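Local coordinates for bromo domain containing protein (PDB 5U9N) that probably recognises acetylated lysines through bromodomains, of which this is the second, with a pocket that binds the inhibitor bromosporine, at residues A[112-117]-A[121-126]. Residues are numbered along the deposited sequence; the frame is centred on the assembly and turned at random.
Sequences IFNPNS and KWIYDS. With BMF (Bromosporine), chain C.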
loop_
_atom_site.group_PDB
_atom_site.type_symbol
_atom_site.label_atom_id
_atom_site.label_comp_id
_atom_site.label_asym_id
_atom_site.label_seq_id
_atom_site.Cartn_x
_atom_site.Cartn_y
_atom_site.Cartn_z
ATOM N N ILE A 112 10.332 -8.157 -1.135
ATOM C CA ILE A 112 10.779 -9.520 -0.736
ATOM C C ILE A 112 10.609 -10.496 -1.920
ATOM O O ILE A 112 11.444 -11.385 -2.105
ATOM C CB ILE A 112 10.003 -10.028 0.520
ATOM C CG1 ILE A 112 10.442 -9.243 1.742
ATOM C CG2 ILE A 112 10.202 -11.561 0.763
ATOM C CD1 ILE A 112 9.524 -9.254 2.810
ATOM N N PHE A 113 9.510 -10.368 -2.680
ATOM C CA PHE A 113 9.184 -11.301 -3.747
ATOM C C PHE A 113 9.985 -11.051 -5.035
ATOM O O PHE A 113 10.257 -12.009 -5.768
ATOM C CB PHE A 113 7.672 -11.233 -4.063
ATOM C CG PHE A 113 7.174 -12.325 -4.995
ATOM C CD1 PHE A 113 7.111 -13.646 -4.572
ATOM C CD2 PHE A 113 6.776 -12.029 -6.292
ATOM C CE1 PHE A 113 6.688 -14.663 -5.442
ATOM C CE2 PHE A 113 6.361 -13.040 -7.162
ATOM C CZ PHE A 113 6.307 -14.355 -6.727
ATOM N N ASN A 114 10.307 -9.792 -5.357
ATOM C CA ASN A 114 10.944 -9.492 -6.648
ATOM C C ASN A 114 12.397 -9.135 -6.457
ATOM O O ASN A 114 12.765 -8.596 -5.410
ATOM C CB ASN A 114 10.195 -8.358 -7.381
ATOM C CG ASN A 114 8.707 -8.633 -7.536
ATOM O OD1 ASN A 114 8.278 -9.332 -8.435
ATOM N ND2 ASN A 114 7.905 -8.157 -6.614
ATOM N N PRO A 115 13.266 -9.472 -7.448
ATOM C CA PRO A 115 14.705 -9.214 -7.281
ATOM C C PRO A 115 15.066 -7.759 -7.565
ATOM O O PRO A 115 14.371 -7.083 -8.326
ATOM C CB PRO A 115 15.337 -10.158 -8.303
ATOM C CG PRO A 115 14.352 -10.207 -9.414
ATOM C CD PRO A 115 12.991 -10.139 -8.749
ATOM N N ASN A 116 16.177 -7.291 -6.985
ATOM C CA ASN A 116 16.629 -5.910 -7.152
ATOM C C ASN A 116 17.724 -5.841 -8.219
ATOM O O ASN A 116 18.365 -4.804 -8.382
ATOM C CB ASN A 116 17.111 -5.319 -5.805
ATOM C CG ASN A 116 18.485 -5.777 -5.344
ATOM O OD1 ASN A 116 19.452 -4.996 -5.347
ATOM N ND2 ASN A 116 18.562 -6.980 -4.767
ATOM N N SER A 117 17.874 -6.915 -8.999
ATOM C CA SER A 117 18.841 -6.990 -10.092
ATOM C C SER A 117 18.216 -7.724 -11.276
ATOM O O SER A 117 17.288 -8.512 -11.107
ATOM C CB SER A 117 20.091 -7.737 -9.634
ATOM O OG SER A 117 19.817 -9.113 -9.411
ATOM N N LYS A 121 14.015 -5.800 -12.572
ATOM C CA LYS A 121 14.285 -5.114 -11.297
ATOM C C LYS A 121 13.421 -3.831 -11.143
ATOM O O LYS A 121 13.395 -3.246 -10.071
ATOM C CB LYS A 121 15.779 -4.755 -11.166
ATOM C CG LYS A 121 16.265 -3.620 -12.089
ATOM C CD LYS A 121 17.748 -3.363 -11.927
ATOM C CE LYS A 121 18.152 -2.038 -12.519
ATOM N NZ LYS A 121 19.621 -1.954 -12.742
ATOM N N TRP A 122 12.774 -3.372 -12.230
ATOM C CA TRP A 122 11.912 -2.183 -12.191
ATOM C C TRP A 122 10.674 -2.382 -11.264
ATOM O O TRP A 122 10.140 -1.395 -10.765
ATOM C CB TRP A 122 11.454 -1.794 -13.601
ATOM C CG TRP A 122 10.615 -2.831 -14.287
ATOM C CD1 TRP A 122 11.056 -3.855 -15.066
ATOM C CD2 TRP A 122 9.185 -2.913 -14.287
ATOM N NE1 TRP A 122 9.998 -4.609 -15.497
ATOM C CE2 TRP A 122 8.834 -4.060 -15.024
ATOM C CE3 TRP A 122 8.168 -2.179 -13.661
ATOM C CZ2 TRP A 122 7.504 -4.441 -15.226
ATOM C CZ3 TRP A 122 6.852 -2.565 -13.848
ATOM C CH2 TRP A 122 6.528 -3.672 -14.635
ATOM N N ILE A 123 10.260 -3.649 -10.995
ATOM C CA ILE A 123 9.140 -3.926 -10.086
ATOM C C ILE A 123 9.558 -3.567 -8.678
ATOM O O ILE A 123 8.899 -2.763 -8.039
ATOM C CB ILE A 123 8.670 -5.410 -10.195
ATOM C CG1 ILE A 123 8.080 -5.673 -11.579
ATOM C CG2 ILE A 123 7.651 -5.735 -9.109
ATOM C CD1 ILE A 123 7.756 -7.054 -11.835
ATOM N N TYR A 124 10.695 -4.111 -8.215
ATOM C CA TYR A 124 11.274 -3.802 -6.899
ATOM C C TYR A 124 11.516 -2.295 -6.750
ATOM O O TYR A 124 11.227 -1.733 -5.701
ATOM C CB TYR A 124 12.603 -4.576 -6.735
ATOM C CG TYR A 124 13.371 -4.309 -5.452
ATOM C CD1 TYR A 124 14.124 -3.148 -5.298
ATOM C CD2 TYR A 124 13.510 -5.296 -4.486
ATOM C CE1 TYR A 124 14.854 -2.908 -4.138
ATOM C CE2 TYR A 124 14.255 -5.080 -3.332
ATOM C CZ TYR A 124 14.958 -3.895 -3.178
ATOM O OH TYR A 124 15.773 -3.696 -2.093
ATOM N N ASP A 125 12.130 -1.671 -7.764
ATOM C CA ASP A 125 12.458 -0.233 -7.741
ATOM C C ASP A 125 11.214 0.632 -7.666
ATOM O O ASP A 125 11.273 1.717 -7.110
ATOM C CB ASP A 125 13.271 0.175 -8.992
ATOM C CG ASP A 125 14.655 -0.463 -9.104
ATOM O OD1 ASP A 125 15.146 -1.007 -8.086
ATOM O OD2 ASP A 125 15.270 -0.368 -10.199
ATOM N N SER A 126 10.104 0.186 -8.269
ATOM C CA SER A 126 8.836 0.933 -8.224
ATOM C C SER A 126 8.280 0.932 -6.795
ATOM O O SER A 126 7.784 1.960 -6.346
ATOM C CB SER A 126 7.815 0.341 -9.197
ATOM O OG SER A 126 8.234 0.527 -10.536
HETATM C C10 BMF C . 1.782 -7.187 -11.417
HETATM N N12 BMF C . 2.628 -7.110 -9.222
HETATM C C15 BMF C . 4.827 -8.864 -9.825
HETATM C C17 BMF C . 6.191 -10.518 -11.124
HETATM C C20 BMF C . 8.660 -11.455 -12.948
HETATM C C22 BMF C . 3.897 -8.470 -10.752
HETATM C C26 BMF C . 2.636 -6.238 -6.339
HETATM C C28 BMF C . 0.972 -7.065 -13.680
HETATM C C01 BMF C . -1.170 -5.889 -14.305
HETATM C C02 BMF C . -0.151 -6.340 -13.287
HETATM C C03 BMF C . -0.284 -6.038 -11.919
HETATM N N04 BMF C . -1.389 -5.276 -11.448
HETATM S S05 BMF C . -2.695 -5.877 -10.684
HETATM C C06 BMF C . -2.100 -6.938 -9.425
HETATM O O07 BMF C . -3.358 -4.768 -10.066
HETATM O O08 BMF C . -3.412 -6.663 -11.639
HETATM C C09 BMF C . 0.676 -6.450 -11.004
HETATM C C11 BMF C . 2.797 -7.599 -10.430
HETATM N N13 BMF C . 3.568 -7.512 -8.302
HETATM C C14 BMF C . 4.639 -8.356 -8.499
HETATM N N16 BMF C . 5.941 -9.728 -10.021
HETATM O O18 BMF C . 7.350 -11.203 -10.932
HETATM C C19 BMF C . 7.743 -12.155 -11.979
HETATM O O21 BMF C . 5.506 -10.577 -12.124
HETATM N N23 BMF C . 5.253 -8.548 -7.339
HETATM N N24 BMF C . 4.571 -7.809 -6.377
HETATM C C25 BMF C . 3.586 -7.189 -6.967
HETATM C C27 BMF C . 1.921 -7.486 -12.770
HETATM O O HOH W 1 11.895 -6.542 -9.256
#
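Asn116 lays its CB on the ring of Tyr124, 3.5 Å from the ring centroid and only 4° off the normal, which makes this a CH-pi contact centred over one face. The same ring takes the carbonyl oxygen of Asn114 at its edge, near the ring plane, with O 3.5 Å from Tyr124 CD2. Tyr124 CG lies anti to the backbone N (chi1 177°), which swings the ring out along the 114-116 loop, where it meets both partners. Backbone polar atoms are joined through water: it donates to Pro115 O and accepts from Tyr124 N at 2.9 Å, giving an amide in the first turn of its helix a partner. Pro115 O also receives a CA-H...O contact from Lys121 CA, 3.6 Å away.

On the pocket side, Asn114 and Ile123 cross at about a right angle, Ile123 CG2 packing 3.5 Å from the amide carbon CG. Asn114 OD1 accepts from bromosporine N16 at 2.9 Å, with a 154° angle at the hydrogen, while ND2 donates to Cys110 O; the two bonds together fix which way round the amide lies. Ile123 CD1 reaches within 3.7 Å of the same N16. Asn114 therefore probably corresponds to the conserved bromodomain asparagine whose amide receives acetyl-lysine, and bromosporine appears to take the acetyl-lysine place.

The contact closes the loop between helix 96-113, where Asn114 is the first residue to leave helical geometry, and helix 122-139. Ile123 and Tyr124 also lean on Cys110 and Met111 of the former, while Phe113 turns to helix 41-50, meeting Tyr47 edge-to-face.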